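Side-chain contacts in SusD homolog (Bacteroides thetaiotaomicron VPI-5482, PDB 3IV0), which is a SusD-family protein of the outer membrane that probably binds glycans, although its own ligand is not established: residues A[120-123]-A[124-128]; A[131-134]-A[135-139]; A[225-228]-A[229-232]; A[394-398]-A[399-403]. All coordinates share one frame; numbering follows the deposited sequence.

Contact 1 (A[120-123]-A[124-128]); sequences RSRF and KAEAI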
loop_
_atom_site.group_PDB
_atom_site.type_symbol
_atom_site.label_atom_id
_atom_site.label_comp_id
_atom_site.label_asym_id
_atom_site.label_seq_id
_atom_site.Cartn_x
_atom_site.Cartn_y
_atom_site.Cartn_z
ATOM N N ARG A 120 -0.642 -22.446 16.431
ATOM C CA ARG A 120 0.198 -22.969 15.356
ATOM C C ARG A 120 -0.427 -22.688 13.994
ATOM O O ARG A 120 0.262 -22.197 13.073
ATOM C CB ARG A 120 0.464 -24.485 15.539
ATOM C CG ARG A 120 1.270 -25.066 14.418
ATOM C CD ARG A 120 2.247 -26.156 14.751
ATOM N NE ARG A 120 1.807 -27.095 15.782
ATOM C CZ ARG A 120 2.660 -27.705 16.585
ATOM N NH1 ARG A 120 3.954 -27.457 16.488
ATOM N NH2 ARG A 120 2.213 -28.523 17.524
ATOM N N SER A 121 -1.722 -22.931 13.863
ATOM C CA SER A 121 -2.438 -22.666 12.624
ATOM C C SER A 121 -2.460 -21.174 12.319
ATOM O O SER A 121 -2.300 -20.779 11.152
ATOM C CB SER A 121 -3.869 -23.162 12.680
ATOM O OG SER A 121 -3.884 -24.583 12.817
ATOM N N ARG A 122 -2.651 -20.341 13.324
ATOM C CA ARG A 122 -2.672 -18.899 13.117
ATOM C C ARG A 122 -1.324 -18.402 12.634
ATOM O O ARG A 122 -1.269 -17.595 11.693
ATOM C CB ARG A 122 -3.056 -18.204 14.414
ATOM C CG ARG A 122 -3.073 -16.680 14.296
ATOM C CD ARG A 122 -3.629 -16.005 15.511
ATOM N NE ARG A 122 -4.987 -16.442 15.703
ATOM C CZ ARG A 122 -5.725 -16.219 16.770
ATOM N NH1 ARG A 122 -5.231 -15.522 17.783
ATOM N NH2 ARG A 122 -6.958 -16.711 16.820
ATOM N N PHE A 123 -0.224 -18.839 13.216
ATOM C CA PHE A 123 1.086 -18.340 12.845
ATOM C C PHE A 123 1.411 -18.765 11.420
ATOM O O PHE A 123 2.051 -18.027 10.663
ATOM C CB PHE A 123 2.159 -18.794 13.848
ATOM C CG PHE A 123 1.968 -18.271 15.268
ATOM C CD1 PHE A 123 1.059 -17.289 15.579
ATOM C CD2 PHE A 123 2.778 -18.773 16.288
ATOM C CE1 PHE A 123 0.923 -16.838 16.892
ATOM C CE2 PHE A 123 2.640 -18.325 17.603
ATOM C CZ PHE A 123 1.733 -17.378 17.904
ATOM N N LYS A 124 0.986 -19.963 11.041
ATOM C CA LYS A 124 1.169 -20.406 9.675
ATOM C C LYS A 124 0.382 -19.477 8.764
ATOM O O LYS A 124 0.899 -19.057 7.712
ATOM C CB LYS A 124 0.691 -21.842 9.480
ATOM C CG LYS A 124 1.597 -22.906 10.097
ATOM C CD LYS A 124 0.968 -24.304 9.864
ATOM C CE LYS A 124 1.762 -25.421 10.465
ATOM N NZ LYS A 124 0.904 -26.666 10.414
ATOM N N ALA A 125 -0.880 -19.204 9.086
ATOM C CA ALA A 125 -1.719 -18.320 8.253
ATOM C C ALA A 125 -1.104 -16.936 8.124
ATOM O O ALA A 125 -1.073 -16.357 7.008
ATOM C CB ALA A 125 -3.098 -18.213 8.823
ATOM N N GLU A 126 -0.589 -16.386 9.214
ATOM C CA GLU A 126 0.064 -15.107 9.164
ATOM C C GLU A 126 1.320 -15.108 8.323
ATOM O O GLU A 126 1.577 -14.158 7.552
ATOM C CB GLU A 126 0.405 -14.631 10.583
ATOM C CG GLU A 126 -0.763 -14.304 11.441
ATOM C CD GLU A 126 -0.329 -13.722 12.749
ATOM O OE1 GLU A 126 0.269 -12.639 12.742
ATOM O OE2 GLU A 126 -0.542 -14.344 13.808
ATOM N N ALA A 127 2.094 -16.182 8.387
ATOM C CA ALA A 127 3.290 -16.290 7.590
ATOM C C ALA A 127 2.937 -16.395 6.104
ATOM O O ALA A 127 3.626 -15.783 5.267
ATOM C CB ALA A 127 4.124 -17.532 8.034
ATOM N N ILE A 128 1.907 -17.160 5.763
ATOM C CA ILE A 128 1.466 -17.228 4.366
ATOM C C ILE A 128 0.991 -15.857 3.906
ATOM O O ILE A 128 1.321 -15.425 2.786
ATOM C CB ILE A 128 0.359 -18.243 4.207
ATOM C CG1 ILE A 128 0.931 -19.646 4.396
ATOM C CG2 ILE A 128 -0.308 -18.130 2.805
ATOM C CD1 ILE A 128 -0.124 -20.712 4.754
#

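Contact 2 (A[131-134]-A[135-139]); sequences RSLS and YFFIV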
loop_
_atom_site.group_PDB
_atom_site.type_symbol
_atom_site.label_atom_id
_atom_site.label_comp_id
_atom_site.label_asym_id
_atom_site.label_seq_id
_atom_site.Cartn_x
_atom_site.Cartn_y
_atom_site.Cartn_z
ATOM N N ARG A 131 4.121 -13.611 3.455
ATOM C CA ARG A 131 4.862 -14.005 2.260
ATOM C C ARG A 131 4.192 -13.497 1.005
ATOM O O ARG A 131 4.860 -12.958 0.110
ATOM C CB ARG A 131 5.040 -15.519 2.209
ATOM C CG ARG A 131 5.863 -15.991 1.015
ATOM C CD ARG A 131 6.136 -17.483 1.046
ATOM N NE ARG A 131 4.894 -18.194 0.836
ATOM C CZ ARG A 131 4.705 -19.496 1.032
ATOM N NH1 ARG A 131 5.686 -20.245 1.444
ATOM N NH2 ARG A 131 3.515 -20.039 0.810
ATOM N N SER A 132 2.877 -13.693 0.928
ATOM C CA SER A 132 2.081 -13.207 -0.196
ATOM C C SER A 132 2.119 -11.702 -0.319
ATOM O O SER A 132 2.231 -11.169 -1.446
ATOM C CB SER A 132 0.645 -13.678 -0.123
ATOM O OG SER A 132 0.615 -15.106 -0.051
ATOM N N LEU A 133 2.033 -11.001 0.803
ATOM C CA LEU A 133 2.100 -9.549 0.776
ATOM C C LEU A 133 3.438 -9.055 0.262
ATOM O O LEU A 133 3.527 -8.122 -0.517
ATOM C CB LEU A 133 1.823 -8.964 2.163
ATOM C CG LEU A 133 1.682 -7.458 2.228
ATOM C CD1 LEU A 133 0.446 -6.945 1.476
ATOM C CD2 LEU A 133 1.564 -7.040 3.692
ATOM N N SER A 134 4.512 -9.727 0.685
ATOM C CA SER A 134 5.864 -9.368 0.248
ATOM C C SER A 134 6.005 -9.620 -1.243
ATOM O O SER A 134 6.532 -8.744 -1.956
ATOM C CB SER A 134 6.910 -10.156 1.036
ATOM O OG SER A 134 6.865 -9.820 2.421
ATOM N N TYR A 135 5.587 -10.801 -1.722
ATOM C CA TYR A 135 5.640 -11.071 -3.149
ATOM C C TYR A 135 4.815 -10.045 -3.918
ATOM O O TYR A 135 5.242 -9.543 -4.970
ATOM C CB TYR A 135 5.139 -12.493 -3.492
ATOM C CG TYR A 135 6.262 -13.517 -3.430
ATOM C CD1 TYR A 135 7.350 -13.403 -4.257
ATOM C CD2 TYR A 135 6.211 -14.580 -2.562
ATOM C CE1 TYR A 135 8.388 -14.319 -4.214
ATOM C CE2 TYR A 135 7.249 -15.501 -2.507
ATOM C CZ TYR A 135 8.330 -15.341 -3.317
ATOM O OH TYR A 135 9.401 -16.249 -3.295
ATOM N N PHE A 136 3.621 -9.724 -3.442
ATOM C CA PHE A 136 2.802 -8.713 -4.105
ATOM C C PHE A 136 3.512 -7.389 -4.172
ATOM O O PHE A 136 3.535 -6.765 -5.241
ATOM C CB PHE A 136 1.472 -8.562 -3.416
ATOM C CG PHE A 136 0.583 -7.502 -4.016
ATOM C CD1 PHE A 136 0.149 -7.606 -5.325
ATOM C CD2 PHE A 136 0.135 -6.452 -3.255
ATOM C CE1 PHE A 136 -0.718 -6.656 -5.864
ATOM C CE2 PHE A 136 -0.727 -5.471 -3.813
ATOM C CZ PHE A 136 -1.131 -5.603 -5.126
ATOM N N PHE A 137 4.109 -6.945 -3.077
ATOM C CA PHE A 137 4.793 -5.658 -3.087
ATOM C C PHE A 137 5.956 -5.638 -4.061
ATOM O O PHE A 137 6.213 -4.611 -4.742
ATOM C CB PHE A 137 5.278 -5.310 -1.670
ATOM C CG PHE A 137 4.297 -4.469 -0.885
ATOM C CD1 PHE A 137 2.964 -4.797 -0.817
ATOM C CD2 PHE A 137 4.734 -3.342 -0.221
ATOM C CE1 PHE A 137 2.088 -3.998 -0.114
ATOM C CE2 PHE A 137 3.859 -2.537 0.481
ATOM C CZ PHE A 137 2.530 -2.886 0.536
ATOM N N ILE A 138 6.716 -6.723 -4.168
ATOM C CA ILE A 138 7.835 -6.711 -5.096
ATOM C C ILE A 138 7.403 -6.898 -6.553
ATOM O O ILE A 138 8.057 -6.389 -7.459
ATOM C CB ILE A 138 8.980 -7.667 -4.703
ATOM C CG1 ILE A 138 8.579 -9.135 -4.606
ATOM C CG2 ILE A 138 9.628 -7.169 -3.414
ATOM C CD1 ILE A 138 9.773 -10.107 -4.402
ATOM N N VAL A 139 6.310 -7.607 -6.803
ATOM C CA VAL A 139 5.774 -7.657 -8.170
ATOM C C VAL A 139 5.349 -6.259 -8.591
ATOM O O VAL A 139 5.641 -5.800 -9.726
ATOM C CB VAL A 139 4.597 -8.628 -8.281
ATOM C CG1 VAL A 139 3.836 -8.388 -9.594
ATOM C CG2 VAL A 139 5.130 -10.082 -8.225
#

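Contact 3 (A[225-228]-A[229-232]); sequences EQYY and RNVV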
loop_
_atom_site.group_PDB
_atom_site.type_symbol
_atom_site.label_atom_id
_atom_site.label_comp_id
_atom_site.label_asym_id
_atom_site.label_seq_id
_atom_site.Cartn_x
_atom_site.Cartn_y
_atom_site.Cartn_z
ATOM N N GLU A 225 -12.580 -11.046 -16.651
ATOM C CA GLU A 225 -13.919 -11.260 -16.108
ATOM C C GLU A 225 -13.883 -12.117 -14.859
ATOM O O GLU A 225 -14.536 -11.782 -13.874
ATOM C CB GLU A 225 -14.832 -11.871 -17.188
ATOM C CG GLU A 225 -16.176 -12.446 -16.694
ATOM C CD GLU A 225 -17.014 -12.991 -17.864
ATOM O OE1 GLU A 225 -17.792 -12.214 -18.449
ATOM O OE2 GLU A 225 -16.856 -14.183 -18.212
ATOM N N GLN A 226 -13.127 -13.203 -14.857
ATOM C CA GLN A 226 -12.991 -14.009 -13.694
ATOM C C GLN A 226 -12.324 -13.253 -12.538
ATOM O O GLN A 226 -12.731 -13.400 -11.417
ATOM C CB GLN A 226 -12.211 -15.302 -13.964
ATOM C CG GLN A 226 -12.224 -16.259 -12.795
ATOM C CD GLN A 226 -13.639 -16.681 -12.390
ATOM O OE1 GLN A 226 -14.363 -17.258 -13.199
ATOM N NE2 GLN A 226 -14.047 -16.374 -11.152
ATOM N N TYR A 227 -11.272 -12.497 -12.816
ATOM C CA TYR A 227 -10.640 -11.757 -11.713
ATOM C C TYR A 227 -11.604 -10.755 -11.089
ATOM O O TYR A 227 -11.668 -10.629 -9.862
ATOM C CB TYR A 227 -9.356 -11.076 -12.204
ATOM C CG TYR A 227 -8.311 -12.063 -12.742
ATOM C CD1 TYR A 227 -7.946 -13.172 -12.022
ATOM C CD2 TYR A 227 -7.677 -11.845 -13.973
ATOM C CE1 TYR A 227 -6.995 -14.078 -12.518
ATOM C CE2 TYR A 227 -6.741 -12.762 -14.456
ATOM C CZ TYR A 227 -6.430 -13.857 -13.728
ATOM O OH TYR A 227 -5.487 -14.771 -14.182
ATOM N N TYR A 228 -12.351 -10.025 -11.899
ATOM C CA TYR A 228 -13.341 -9.112 -11.367
ATOM C C TYR A 228 -14.413 -9.857 -10.576
ATOM O O TYR A 228 -14.805 -9.422 -9.503
ATOM C CB TYR A 228 -13.986 -8.285 -12.489
ATOM C CG TYR A 228 -13.172 -7.114 -13.006
ATOM C CD1 TYR A 228 -12.639 -6.153 -12.156
ATOM C CD2 TYR A 228 -13.027 -6.903 -14.374
ATOM C CE1 TYR A 228 -11.981 -5.045 -12.653
ATOM C CE2 TYR A 228 -12.365 -5.807 -14.865
ATOM C CZ TYR A 228 -11.846 -4.864 -14.009
ATOM O OH TYR A 228 -11.197 -3.748 -14.512
ATOM N N ARG A 229 -14.858 -11.008 -11.058
ATOM C CA ARG A 229 -15.799 -11.804 -10.297
ATOM C C ARG A 229 -15.236 -12.231 -8.956
ATOM O O ARG A 229 -15.944 -12.329 -7.936
ATOM C CB ARG A 229 -16.273 -13.019 -11.127
ATOM C CG ARG A 229 -17.250 -12.670 -12.208
ATOM C CD ARG A 229 -17.670 -13.935 -12.963
ATOM N NE ARG A 229 -18.651 -13.604 -13.983
ATOM C CZ ARG A 229 -19.031 -14.437 -14.941
ATOM N NH1 ARG A 229 -18.520 -15.661 -15.006
ATOM N NH2 ARG A 229 -19.925 -14.044 -15.831
ATOM N N ASN A 230 -13.943 -12.553 -8.941
ATOM C CA ASN A 230 -13.282 -12.895 -7.697
ATOM C C ASN A 230 -13.350 -11.724 -6.724
ATOM O O ASN A 230 -13.564 -11.897 -5.548
ATOM C CB ASN A 230 -11.809 -13.236 -7.933
ATOM C CG ASN A 230 -11.591 -14.568 -8.648
ATOM O OD1 ASN A 230 -12.512 -15.399 -8.778
ATOM N ND2 ASN A 230 -10.367 -14.760 -9.131
ATOM N N VAL A 231 -13.128 -10.515 -7.215
ATOM C CA VAL A 231 -13.166 -9.339 -6.336
ATOM C C VAL A 231 -14.564 -9.151 -5.787
ATOM O O VAL A 231 -14.743 -8.831 -4.607
ATOM C CB VAL A 231 -12.714 -8.071 -7.036
ATOM C CG1 VAL A 231 -12.910 -6.851 -6.152
ATOM C CG2 VAL A 231 -11.254 -8.177 -7.473
ATOM N N VAL A 232 -15.588 -9.349 -6.623
ATOM C CA VAL A 232 -16.976 -9.269 -6.128
ATOM C C VAL A 232 -17.254 -10.308 -5.044
ATOM O O VAL A 232 -17.862 -10.009 -4.002
ATOM C CB VAL A 232 -17.965 -9.395 -7.290
ATOM C CG1 VAL A 232 -19.394 -9.539 -6.783
ATOM C CG2 VAL A 232 -17.823 -8.193 -8.236
#

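Contact 4 (A[394-398]-A[399-403]); sequences RVRNR and AHASE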
loop_
_atom_site.group_PDB
_atom_site.type_symbol
_atom_site.label_atom_id
_atom_site.label_comp_id
_atom_site.label_asym_id
_atom_site.label_seq_id
_atom_site.Cartn_x
_atom_site.Cartn_y
_atom_site.Cartn_z
ATOM N N ARG A 394 -21.197 5.023 0.353
ATOM C CA ARG A 394 -20.793 4.926 1.750
ATOM C C ARG A 394 -19.569 5.778 2.033
ATOM O O ARG A 394 -19.488 6.439 3.066
ATOM C CB ARG A 394 -20.561 3.481 2.137
ATOM C CG ARG A 394 -21.892 2.713 2.251
ATOM C CD ARG A 394 -21.705 1.265 2.435
ATOM N NE ARG A 394 -21.050 0.958 3.690
ATOM C CZ ARG A 394 -20.594 -0.261 3.971
ATOM N NH1 ARG A 394 -20.762 -1.218 3.089
ATOM N NH2 ARG A 394 -19.996 -0.500 5.118
ATOM N N VAL A 395 -18.653 5.809 1.080
ATOM C CA VAL A 395 -17.458 6.626 1.200
ATOM C C VAL A 395 -17.778 8.110 0.959
ATOM O O VAL A 395 -17.315 8.965 1.712
ATOM C CB VAL A 395 -16.363 6.118 0.265
ATOM C CG1 VAL A 395 -15.124 7.018 0.327
ATOM C CG2 VAL A 395 -16.013 4.640 0.633
ATOM N N ARG A 396 -18.598 8.376 -0.055
ATOM C CA ARG A 396 -19.010 9.759 -0.324
ATOM C C ARG A 396 -19.731 10.338 0.888
ATOM O O ARG A 396 -19.475 11.464 1.293
ATOM C CB ARG A 396 -19.951 9.823 -1.517
ATOM C CG ARG A 396 -19.423 9.337 -2.843
ATOM C CD ARG A 396 -18.465 10.301 -3.460
ATOM N NE ARG A 396 -19.151 11.532 -3.893
ATOM C CZ ARG A 396 -18.532 12.539 -4.487
ATOM N NH1 ARG A 396 -17.221 12.545 -4.668
ATOM N NH2 ARG A 396 -19.225 13.611 -4.848
ATOM N N ASN A 397 -20.665 9.577 1.450
ATOM C CA ASN A 397 -21.445 10.071 2.581
ATOM C C ASN A 397 -20.559 10.330 3.800
ATOM O O ASN A 397 -20.743 11.313 4.507
ATOM C CB ASN A 397 -22.593 9.137 2.941
ATOM C CG ASN A 397 -23.792 9.232 1.987
ATOM O OD1 ASN A 397 -24.442 8.216 1.695
ATOM N ND2 ASN A 397 -24.110 10.427 1.537
ATOM N N ARG A 398 -19.565 9.477 4.044
ATOM C CA ARG A 398 -18.679 9.706 5.176
ATOM C C ARG A 398 -17.916 11.022 5.006
ATOM O O ARG A 398 -17.675 11.726 5.991
ATOM C CB ARG A 398 -17.720 8.504 5.366
ATOM C CG ARG A 398 -16.918 8.597 6.623
ATOM C CD ARG A 398 -15.566 9.219 6.465
ATOM N NE ARG A 398 -14.678 8.394 5.644
ATOM C CZ ARG A 398 -14.025 7.320 6.066
ATOM N NH1 ARG A 398 -14.133 6.896 7.307
ATOM N NH2 ARG A 398 -13.266 6.656 5.223
ATOM N N ALA A 399 -17.565 11.360 3.773
ATOM C CA ALA A 399 -16.874 12.621 3.465
ATOM C C ALA A 399 -17.809 13.825 3.343
ATOM O O ALA A 399 -17.345 14.922 3.037
ATOM C CB ALA A 399 -16.085 12.437 2.188
ATOM N N HIS A 400 -19.112 13.625 3.515
ATOM C CA HIS A 400 -20.090 14.683 3.304
ATOM C C HIS A 400 -19.942 15.255 1.887
ATOM O O HIS A 400 -20.045 16.469 1.671
ATOM C CB HIS A 400 -19.994 15.756 4.411
ATOM C CG HIS A 400 -20.048 15.190 5.787
ATOM N ND1 HIS A 400 -21.072 14.373 6.212
ATOM C CD2 HIS A 400 -19.202 15.311 6.834
ATOM C CE1 HIS A 400 -20.854 14.020 7.469
ATOM N NE2 HIS A 400 -19.728 14.577 7.868
ATOM N N ALA A 401 -19.745 14.377 0.910
ATOM C CA ALA A 401 -19.803 14.704 -0.481
ATOM C C ALA A 401 -21.111 14.223 -1.088
ATOM O O ALA A 401 -21.800 13.370 -0.521
ATOM C CB ALA A 401 -18.593 14.085 -1.216
ATOM N N SER A 402 -21.456 14.760 -2.248
ATOM C CA SER A 402 -22.739 14.430 -2.851
ATOM C C SER A 402 -22.838 12.954 -3.246
ATOM O O SER A 402 -21.854 12.355 -3.665
ATOM C CB SER A 402 -22.975 15.295 -4.074
ATOM O OG SER A 402 -22.062 14.985 -5.123
ATOM N N GLU A 403 -24.005 12.338 -3.074
ATOM C CA GLU A 403 -24.197 10.965 -3.515
ATOM C C GLU A 403 -24.125 10.903 -5.044
ATOM O O GLU A 403 -24.595 11.797 -5.755
ATOM C CB GLU A 403 -25.527 10.396 -3.028
ATOM C CG GLU A 403 -25.558 10.048 -1.541
ATOM C CD GLU A 403 -26.738 9.158 -1.201
ATOM O OE1 GLU A 403 -27.799 9.303 -1.854
ATOM O OE2 GLU A 403 -26.608 8.314 -0.290
#

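Contact 1 (A[120-123]-A[124-128])
R122 and E126 sit one helical turn apart on helix 117-142 of the SusD fold and run side by side in the same direction, an i to i+4 pair along an alpha-helix. The arginine offers its CG, not its guanidinium, to the carboxylate: R122 CG lies 3.5 Å from E126 OE2, while R122 NE stays 5.3 Å from that oxygen and the guanidinium and carboxylate planes differ by 48°. The two ends go to different partners. R122 reaches the carbonyls of V185 and E184, and E126 OE1 takes a salt bridge from R199 and a hydrogen bond with Y30. F123 flanks the same carboxylate: OE2 approaches the edge of the ring, 3.8 Å from F123 CD1, with the two planes 74° apart. On another side, K124 lies along R120 and its CE is 4.0 Å from R120 CG. K124 CG is anti to its carbonyl carbon (chi1 -73°) and the chain is extended beyond it, which carries NZ to a salt bridge with D110. R120 instead bends about its CB-CG and CG-CD bonds and reaches the carbonyls of I109 and V112 and the carboxylate of E117. At the root of K124, CG rests 3.3 Å from R120 O.

Contact 2 (A[131-134]-A[135-139])
F136 N gives the shortest polar bond here, 2.8 Å to S132 O, one link in the i to i+4 ladder of the long alpha-helix 117-142. L133 and F137 lie alongside each other on one flank, with the leucine's CD1 branch doing the touching, 3.7 Å from F137 CE1. The F137 ring also meets F33 of helix 19-39 edge to face and makes a cation-pi contact with R140. With F137 cut back to an alanine, L133 CD1 would probably face a gap, and F33 and R140 would lose their aromatic partner. On a different flank R131 runs with Y135, its CG 3.8 Å from Y135 CE2 and the guanidinium plane turned 50° from the ring. R131 CG is anti to the backbone N (chi1 -177°), which lays its aliphatic part along the tyrosine, while NH1 goes on to N103 and the tyrosine OH to Y148 O. The two serines are satisfied within their own helix: S132 OG bonds to I128 O and S134 OG to M130 O, so neither hydroxyl is left bare among the apolar groups. I138 is turned back along the helix, its CG1 3.4 Å from S134 O.

Contact 3 (A[225-228]-A[229-232])
R229 lies back along E225, an i to i+4 pair on helix 224-238, an amphipathic helix of the helical SusD fold, and each part of its chain meets that glutamate. CB is 3.5 Å from E225 O, the carbonyl that also receives the R229 backbone N-H, and CG comes to 3.3 Å from the same oxygen. From CG the chain runs straight to NE, which passes 3.8 Å from E225 CG. At the tip the guanidinium and carboxylate are stacked with planes 5° apart, E225 CD lying over one guanidinium face toward its rim. The long salt bridge, 3.8 Å from R229 NH2 to E225 OE1, joins charges alone, for the oxygen is well out of the guanidinium plane and no N-H points at it. The next pair is different. Q226 and N230 cross at about a right angle, and Q226 NE2 donates to N230 OD1 at 3.0 Å. The acceptor lies in the plane of the glutamine amide, but the donor stands 43° out of the asparagine carbonyl plane. N230 ND2 bonds to N213 of helix 202-219 and approaches the edge of the Y227 ring, 4.1 Å from its CD1. Were N230 replaced by a leucine, Q226 NE2 and N213 OD1 would probably each lose this partner, and the glutamine end would be freer to turn. Y228, V231 and V232 pack on helix 367-381, and Y227 and Y228 on helix 202-219. The exposed E225 and R229 probably attract each other only loosely, without a directed bond, whereas N230 carries a hydrogen-bonded amide link from Q226 to the neighbouring helix.

Contact 4 (A[394-398]-A[399-403])
R396 reaches S402, just beyond the Schellman motif that ends helix 385-398, by coiling its chain, with chi1 -61°, chi2 -74° and chi3 -69° all turning the same way. The curl sets the guanidinium beside the loop and grips S402 side-on. NE donates to S402 O at 2.8 Å, with each partner in the other's plane, and NH2 adds a more bent bond to the same oxygen at 3.1 Å. NH2 also bonds to S402 OG, 3.2 Å away, with the hydroxyl oxygen in the guanidinium plane. Over the centre of one guanidinium face sits A401 CB, 3.6 Å from R396 CZ, so the flat group is held at its edge and covered on a face by neighbouring loop residues. NH1 is left for a salt bridge with E418 of helix 408-422, tying the helix end and its loop to the next helix. The backbone turn that makes this possible hinges on the positive phi of H400. A401 N bonds back to R396 O at 3.0 Å and H400 N to N397 O at 3.0 Å, the latter entering from above the carbonyl plane. R396 thus holds the chain twice, its carbonyl within the cap and its side chain on the loop beyond. The imidazole of H400 lies beyond the last turn, with R398 O over the centre of one ring face, 3.9 Å above its plane.

In the fold
Contacts 1 and 2 follow one another on helix 117-142, their centres 16 Å apart, and the second lies deeper, about 11 Å from the centre of the chain against 22 Å. Contact 3 is 20 Å from contact 2, centre to centre, and helix 202-219 touches both, packing on L133 and F136 of contact 2 and on Y227 and Y228 of contact 3. Helix 367-381 likewise borders contacts 3 and 4, whose centres are 26 Å apart. Contact 4 lies 32 Å from contact 2, across the chain's centre. Bound 1,2-ethanediol, probably from crystallisation, lies near N230 and N397; neither place is an established sugar site.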